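Local coordinates for agmatinase (Deinococcus radiodurans, PDB 1WOH) that hydrolyses agmatine to putrescine and urea as a manganese-dependent member of the arginase (ureohydrolase) family, at the interface of chains A and B and the interface of chains A and C. Residues are numbered along the deposited sequence; one frame, centred on the assembly and turned at random. Chains: chain A/B/C, agmatinase.

Contact 1: the interface of chains A and B. Residues chain A 42, 45-47, 49-50; chain B 39, 44-46, 49-50.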
loop_
_atom_site.group_PDB
_atom_site.type_symbol
_atom_site.label_atom_id
_atom_site.label_comp_id
_atom_site.label_asym_id
_atom_site.label_seq_id
_atom_site.Cartn_x
_atom_site.Cartn_y
_atom_site.Cartn_z
ATOM N N LEU A 42 -15.729 17.546 -1.785
ATOM C CA LEU A 42 -15.578 16.738 -2.989
ATOM C C LEU A 42 -16.622 15.617 -3.011
ATOM O O LEU A 42 -17.141 15.206 -1.972
ATOM C CB LEU A 42 -14.153 16.182 -3.086
ATOM C CG LEU A 42 -13.602 15.407 -1.897
ATOM C CD1 LEU A 42 -14.027 13.946 -1.990
ATOM C CD2 LEU A 42 -12.088 15.507 -1.902
ATOM N N ARG A 45 -13.463 10.599 -3.735
ATOM C CA ARG A 45 -12.439 10.109 -2.802
ATOM C C ARG A 45 -11.702 11.185 -1.989
ATOM O O ARG A 45 -10.963 11.989 -2.542
ATOM C CB ARG A 45 -11.420 9.271 -3.594
ATOM C CG ARG A 45 -12.058 8.115 -4.365
ATOM C CD ARG A 45 -11.024 7.278 -5.114
ATOM N NE ARG A 45 -10.346 8.027 -6.163
ATOM C CZ ARG A 45 -9.311 7.556 -6.858
ATOM N NH1 ARG A 45 -8.847 6.335 -6.611
ATOM N NH2 ARG A 45 -8.731 8.306 -7.786
ATOM N N PRO A 46 -11.867 11.181 -0.652
ATOM C CA PRO A 46 -11.218 12.163 0.227
ATOM C C PRO A 46 -9.711 11.978 0.335
ATOM O O PRO A 46 -9.165 10.954 -0.078
ATOM C CB PRO A 46 -11.885 11.932 1.590
ATOM C CG PRO A 46 -13.011 10.972 1.330
ATOM C CD PRO A 46 -12.580 10.172 0.143
ATOM N N GLY A 47 -9.045 12.975 0.909
ATOM C CA GLY A 47 -7.608 12.892 1.087
ATOM C C GLY A 47 -6.908 14.214 0.864
ATOM O O GLY A 47 -5.794 14.423 1.352
ATOM N N ARG A 49 -7.309 16.828 2.237
ATOM C CA ARG A 49 -7.084 17.580 3.473
ATOM C C ARG A 49 -5.637 17.403 3.906
ATOM O O ARG A 49 -5.111 18.196 4.688
ATOM C CB ARG A 49 -8.016 17.099 4.592
ATOM C CG ARG A 49 -7.805 15.652 4.989
ATOM C CD ARG A 49 -9.153 14.991 5.243
ATOM N NE ARG A 49 -9.638 15.212 6.593
ATOM C CZ ARG A 49 -10.916 15.165 6.950
ATOM N NH1 ARG A 49 -11.861 14.917 6.049
ATOM N NH2 ARG A 49 -11.244 15.341 8.220
ATOM N N PHE A 50 -4.996 16.359 3.387
ATOM C CA PHE A 50 -3.604 16.065 3.722
ATOM C C PHE A 50 -2.633 16.668 2.701
ATOM O O PHE A 50 -1.419 16.565 2.869
ATOM C CB PHE A 50 -3.369 14.548 3.754
ATOM C CG PHE A 50 -4.327 13.790 4.633
ATOM C CD1 PHE A 50 -4.401 14.046 5.994
ATOM C CD2 PHE A 50 -5.133 12.789 4.093
ATOM C CE1 PHE A 50 -5.268 13.314 6.816
ATOM C CE2 PHE A 50 -5.999 12.053 4.901
ATOM C CZ PHE A 50 -6.064 12.319 6.268
ATOM N N ASP B 39 -18.923 10.534 6.043
ATOM C CA ASP B 39 -17.762 10.645 6.919
ATOM C C ASP B 39 -17.172 12.049 7.001
ATOM O O ASP B 39 -16.033 12.219 7.449
ATOM C CB ASP B 39 -16.661 9.642 6.518
ATOM C CG ASP B 39 -16.007 9.973 5.189
ATOM O OD1 ASP B 39 -16.264 11.068 4.640
ATOM O OD2 ASP B 39 -15.216 9.128 4.704
ATOM N N PHE B 44 -10.412 13.547 11.880
ATOM C CA PHE B 44 -9.051 13.130 11.554
ATOM C C PHE B 44 -8.902 12.505 10.161
ATOM O O PHE B 44 -8.835 13.223 9.169
ATOM C CB PHE B 44 -8.533 12.158 12.625
ATOM C CG PHE B 44 -7.051 11.881 12.546
ATOM C CD1 PHE B 44 -6.515 10.750 13.159
ATOM C CD2 PHE B 44 -6.191 12.746 11.873
ATOM C CE1 PHE B 44 -5.150 10.479 13.104
ATOM C CE2 PHE B 44 -4.820 12.484 11.814
ATOM C CZ PHE B 44 -4.300 11.347 12.431
ATOM N N ARG B 45 -8.865 11.176 10.085
ATOM C CA ARG B 45 -8.676 10.492 8.803
ATOM C C ARG B 45 -9.972 9.955 8.199
ATOM O O ARG B 45 -10.631 9.094 8.788
ATOM C CB ARG B 45 -7.672 9.343 8.974
ATOM C CG ARG B 45 -6.333 9.794 9.568
ATOM C CD ARG B 45 -5.336 8.649 9.699
ATOM N NE ARG B 45 -5.754 7.635 10.666
ATOM C CZ ARG B 45 -5.104 6.493 10.873
ATOM N NH1 ARG B 45 -4.005 6.222 10.185
ATOM N NH2 ARG B 45 -5.559 5.612 11.757
ATOM N N PRO B 46 -10.355 10.463 7.013
ATOM C CA PRO B 46 -11.582 10.017 6.345
ATOM C C PRO B 46 -11.427 8.613 5.778
ATOM O O PRO B 46 -10.331 8.049 5.777
ATOM C CB PRO B 46 -11.785 11.068 5.258
ATOM C CG PRO B 46 -10.384 11.433 4.896
ATOM C CD PRO B 46 -9.696 11.531 6.242
ATOM N N ARG B 49 -16.687 6.561 4.656
ATOM C CA ARG B 49 -17.746 6.608 3.648
ATOM C C ARG B 49 -17.717 5.338 2.807
ATOM O O ARG B 49 -18.720 4.960 2.211
ATOM C CB ARG B 49 -17.576 7.819 2.730
ATOM C CG ARG B 49 -16.254 7.841 1.993
ATOM C CD ARG B 49 -15.713 9.254 2.019
ATOM N NE ARG B 49 -16.084 10.007 0.838
ATOM C CZ ARG B 49 -16.271 11.323 0.812
ATOM N NH1 ARG B 49 -16.138 12.051 1.917
ATOM N NH2 ARG B 49 -16.554 11.912 -0.338
ATOM N N PHE B 50 -16.564 4.679 2.784
ATOM C CA PHE B 50 -16.378 3.454 2.007
ATOM C C PHE B 50 -16.696 2.185 2.807
ATOM O O PHE B 50 -16.677 1.081 2.260
ATOM C CB PHE B 50 -14.922 3.358 1.516
ATOM C CG PHE B 50 -14.450 4.560 0.736
ATOM C CD1 PHE B 50 -15.136 4.993 -0.387
ATOM C CD2 PHE B 50 -13.292 5.236 1.115
ATOM C CE1 PHE B 50 -14.678 6.087 -1.135
ATOM C CE2 PHE B 50 -12.822 6.330 0.379
ATOM C CZ PHE B 50 -13.518 6.754 -0.748
HETATM O O HOH W 1 -16.071 14.910 0.657
HETATM O O HOH W 2 -14.085 14.300 8.126
#

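Contact 2: the interface of chains A and C. Residues chain A 251, 288, 291, 295; chain C 183-184, 244-246.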
loop_
_atom_site.group_PDB
_atom_site.type_symbol
_atom_site.label_atom_id
_atom_site.label_comp_id
_atom_site.label_asym_id
_atom_site.label_seq_id
_atom_site.Cartn_x
_atom_site.Cartn_y
_atom_site.Cartn_z
ATOM N N TYR A 251 3.434 17.217 -17.504
ATOM C CA TYR A 251 3.946 18.262 -16.627
ATOM C C TYR A 251 4.443 19.416 -17.505
ATOM O O TYR A 251 4.172 20.582 -17.231
ATOM C CB TYR A 251 5.101 17.721 -15.770
ATOM C CG TYR A 251 5.758 18.760 -14.873
ATOM C CD1 TYR A 251 5.464 18.823 -13.511
ATOM C CD2 TYR A 251 6.670 19.689 -15.393
ATOM C CE1 TYR A 251 6.058 19.787 -12.686
ATOM C CE2 TYR A 251 7.271 20.655 -14.580
ATOM C CZ TYR A 251 6.960 20.698 -13.229
ATOM O OH TYR A 251 7.538 21.652 -12.417
ATOM N N LEU A 288 6.047 16.137 -7.706
ATOM C CA LEU A 288 5.911 16.876 -8.946
ATOM C C LEU A 288 5.097 18.152 -8.805
ATOM O O LEU A 288 5.434 19.168 -9.408
ATOM C CB LEU A 288 5.287 16.000 -10.033
ATOM C CG LEU A 288 6.300 15.268 -10.919
ATOM C CD1 LEU A 288 7.222 14.418 -10.054
ATOM C CD2 LEU A 288 5.569 14.420 -11.950
ATOM N N ARG A 291 7.031 20.904 -7.102
ATOM C CA ARG A 291 7.979 21.478 -8.049
ATOM C C ARG A 291 7.260 22.425 -9.003
ATOM O O ARG A 291 7.784 23.479 -9.362
ATOM C CB ARG A 291 8.684 20.391 -8.864
ATOM C CG ARG A 291 9.717 20.995 -9.805
ATOM C CD ARG A 291 10.226 20.033 -10.852
ATOM N NE ARG A 291 10.408 20.744 -12.115
ATOM C CZ ARG A 291 11.174 20.324 -13.114
ATOM N NH1 ARG A 291 11.851 19.190 -13.007
ATOM N NH2 ARG A 291 11.243 21.035 -14.231
ATOM N N GLU A 295 8.471 26.039 -9.723
ATOM C CA GLU A 295 8.877 26.424 -11.065
ATOM C C GLU A 295 7.992 27.561 -11.558
ATOM O O GLU A 295 8.461 28.478 -12.237
ATOM C CB GLU A 295 8.799 25.243 -12.036
ATOM C CG GLU A 295 9.290 25.603 -13.443
ATOM C CD GLU A 295 9.503 24.392 -14.331
ATOM O OE1 GLU A 295 9.863 24.573 -15.512
ATOM O OE2 GLU A 295 9.311 23.259 -13.851
ATOM N N GLY C 183 15.503 19.158 -14.554
ATOM C CA GLY C 183 15.315 19.546 -13.172
ATOM C C GLY C 183 15.566 21.026 -12.971
ATOM O O GLY C 183 16.101 21.692 -13.858
ATOM N N LEU C 184 15.182 21.543 -11.809
ATOM C CA LEU C 184 15.362 22.961 -11.515
ATOM C C LEU C 184 16.746 23.307 -10.994
ATOM O O LEU C 184 17.162 24.460 -11.068
ATOM C CB LEU C 184 14.334 23.432 -10.488
ATOM C CG LEU C 184 12.862 23.371 -10.886
ATOM C CD1 LEU C 184 12.007 23.905 -9.743
ATOM C CD2 LEU C 184 12.643 24.188 -12.147
ATOM N N PRO C 244 12.326 11.362 -8.210
ATOM C CA PRO C 244 11.844 11.492 -9.586
ATOM C C PRO C 244 11.789 12.934 -10.081
ATOM O O PRO C 244 11.568 13.865 -9.306
ATOM C CB PRO C 244 10.463 10.845 -9.525
ATOM C CG PRO C 244 9.997 11.198 -8.158
ATOM C CD PRO C 244 11.235 10.939 -7.313
ATOM N N GLU C 245 11.996 13.092 -11.383
ATOM C CA GLU C 245 11.964 14.389 -12.039
ATOM C C GLU C 245 10.996 14.239 -13.205
ATOM O O GLU C 245 11.108 13.302 -13.992
ATOM C CB GLU C 245 13.361 14.745 -12.560
ATOM C CG GLU C 245 13.678 16.215 -12.491
ATOM C CD GLU C 245 13.664 16.733 -11.067
ATOM O OE1 GLU C 245 14.556 16.350 -10.281
ATOM O OE2 GLU C 245 12.754 17.517 -10.735
ATOM N N PRO C 246 10.027 15.161 -13.334
ATOM C CA PRO C 246 9.063 15.060 -14.434
ATOM C C PRO C 246 9.667 15.165 -15.829
ATOM O O PRO C 246 10.796 15.647 -15.997
ATOM C CB PRO C 246 8.095 16.208 -14.150
ATOM C CG PRO C 246 8.977 17.234 -13.498
ATOM C CD PRO C 246 9.824 16.396 -12.558
HETATM O O HOH W 3 12.251 17.920 -15.370
HETATM O O HOH W 4 13.359 20.482 -16.176
#

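Contact 1: the interface of chains A and B
Apolar packing of prolines, arginine stems and phenylalanine rims joins two copies of this arginase-family enzyme across a two-fold axis in the deposited hexamer, where the patch is likely to help hold neighbouring subunits together. The prolines meet near the axis, A:Pro46 CB lying 3.7 Å from B:Pro46 CG. Each proline ring also points, tip to tip, at the 49 and 50 side chains of the other chain. A:Pro46 turns its CG onto one face of the B:Arg49 guanidinium, off centre toward the rim, and its CD to the tip of B:Phe50, 3.7 Å from CZ. In the twin, B:Pro46 CD sits over a guanidinium face of A:Arg49, 3.6 Å from that residue's CD, and A:Phe50 CZ completes the clasp.

The arginines reach these positions by a shared bend. CG of B:Arg49 takes the crowded place between backbone N and carbonyl carbon (chi1 59°), and further turns at chi2 and chi3 swing the guanidinium toward A:Pro46. CG of B:Arg49 also lies over the centre of the B:Phe50 ring, so the stem backs the aromatic group that touches the partner.

Polar contacts hold the arginine within its own chain. B:Arg49 NH1 donates to the syn lone pair of B:Asp39 OD1 at 2.9 Å, a salt bridge nearly in the guanidinium plane, while its backbone N meets OD2 from above the carboxylate plane. Water carries the polar link between chains: water 1 joins NH1 and NH2 of B:Arg49 to the carbonyl A:Leu42 O, 2.9 Å from the water, and water 2 joins A:Arg49 to B:Asp39 O. An alanine in place of B:Arg49 would remove the guanidinium that meets B:Asp39 and water 1, and would probably loosen the packing on A:Pro46 and weaken the link to A:Leu42 O.

In each chain the patch is built from the loop that follows strand 31-36 and the short 3-10 helix 48-50, just ahead of helix 51-59.

Contact 2: the interface of chains A and C
Helix 284-302 of this arginase-family enzyme presents A:Arg291 to two loops of chain C, which lie to opposite sides of its guanidinium, a contact likely to help hold subunits together in the deposited hexamer. The side chain leaves the helix with CG anti to the backbone N (chi1 -177°) and bends at chi3. C:Pro246 meets it tip to tip, laying CG over one guanidinium face toward the rim, 3.8 Å from A:Arg291 CZ. Toward the other face comes C:Leu184, its backbone N above the rim and its CD1 against the aliphatic stem, 3.7 Å from A:Arg291 CG.

C:Glu245 crosses the arginine at about a right angle, the carboxylate plane turned 43° from the guanidinium. A:Arg291 NH1 donates to C:Glu245 OE2 at 3.0 Å in a salt bridge; the donor approaches from above the carboxylate plane, whereas the acceptor remains close to the guanidinium plane.

A:Glu295, one helical turn on, is extended beyond CG and brings OE2 to the side of the guanidinium. NE and NH2 of A:Arg291 both grip this oxygen side-on, NH2 at 3.0 Å, and A:Tyr251 OH donates to it as well, at 2.8 Å. The paired grip of NE and NH2 fixes the rotation of the guanidinium, and three donors on one oxygen would probably favour an ionised carboxylate. C:Leu184 CD2 packs obliquely against A:Glu295, bringing a methyl group beside this charged cluster.

A:Tyr251, at the start of helix 251-264, lies alongside C:Pro246 and points the same way. C:Pro246 CG stands over the centre of its ring, 3.7 Å from the centroid, in a CH-pi contact. A:Leu288 slides past the proline in the opposite direction, its CD2 methyl touching CB, so the pyrrolidine ring is packed among leucine, tyrosine and arginine.

Two mutually bonded waters extend the bridge: water 3 links A:Arg291 NH1 to C:Pro246 O, and water 4 links NH2 to C:Gly183 N.

Contact 1 and contact 2 lie about 27 Å apart, between the centres of their C-alpha atoms, and share no residue. Chain A enters contact 1 through the loop and 3-10 helix near residues 42-50, and contact 2 through helices 251-264 and 284-302, so separate surfaces of one subunit meet two neighbours. Contact 1 belongs to a two-fold interface of like surfaces; contact 2 sets helices against loops within an interface that is not an exact two-fold. Because every copy carries both surfaces, combining the two modes could build up the deposited six-subunit assembly, although these patches alone do not establish the oligomer in solution.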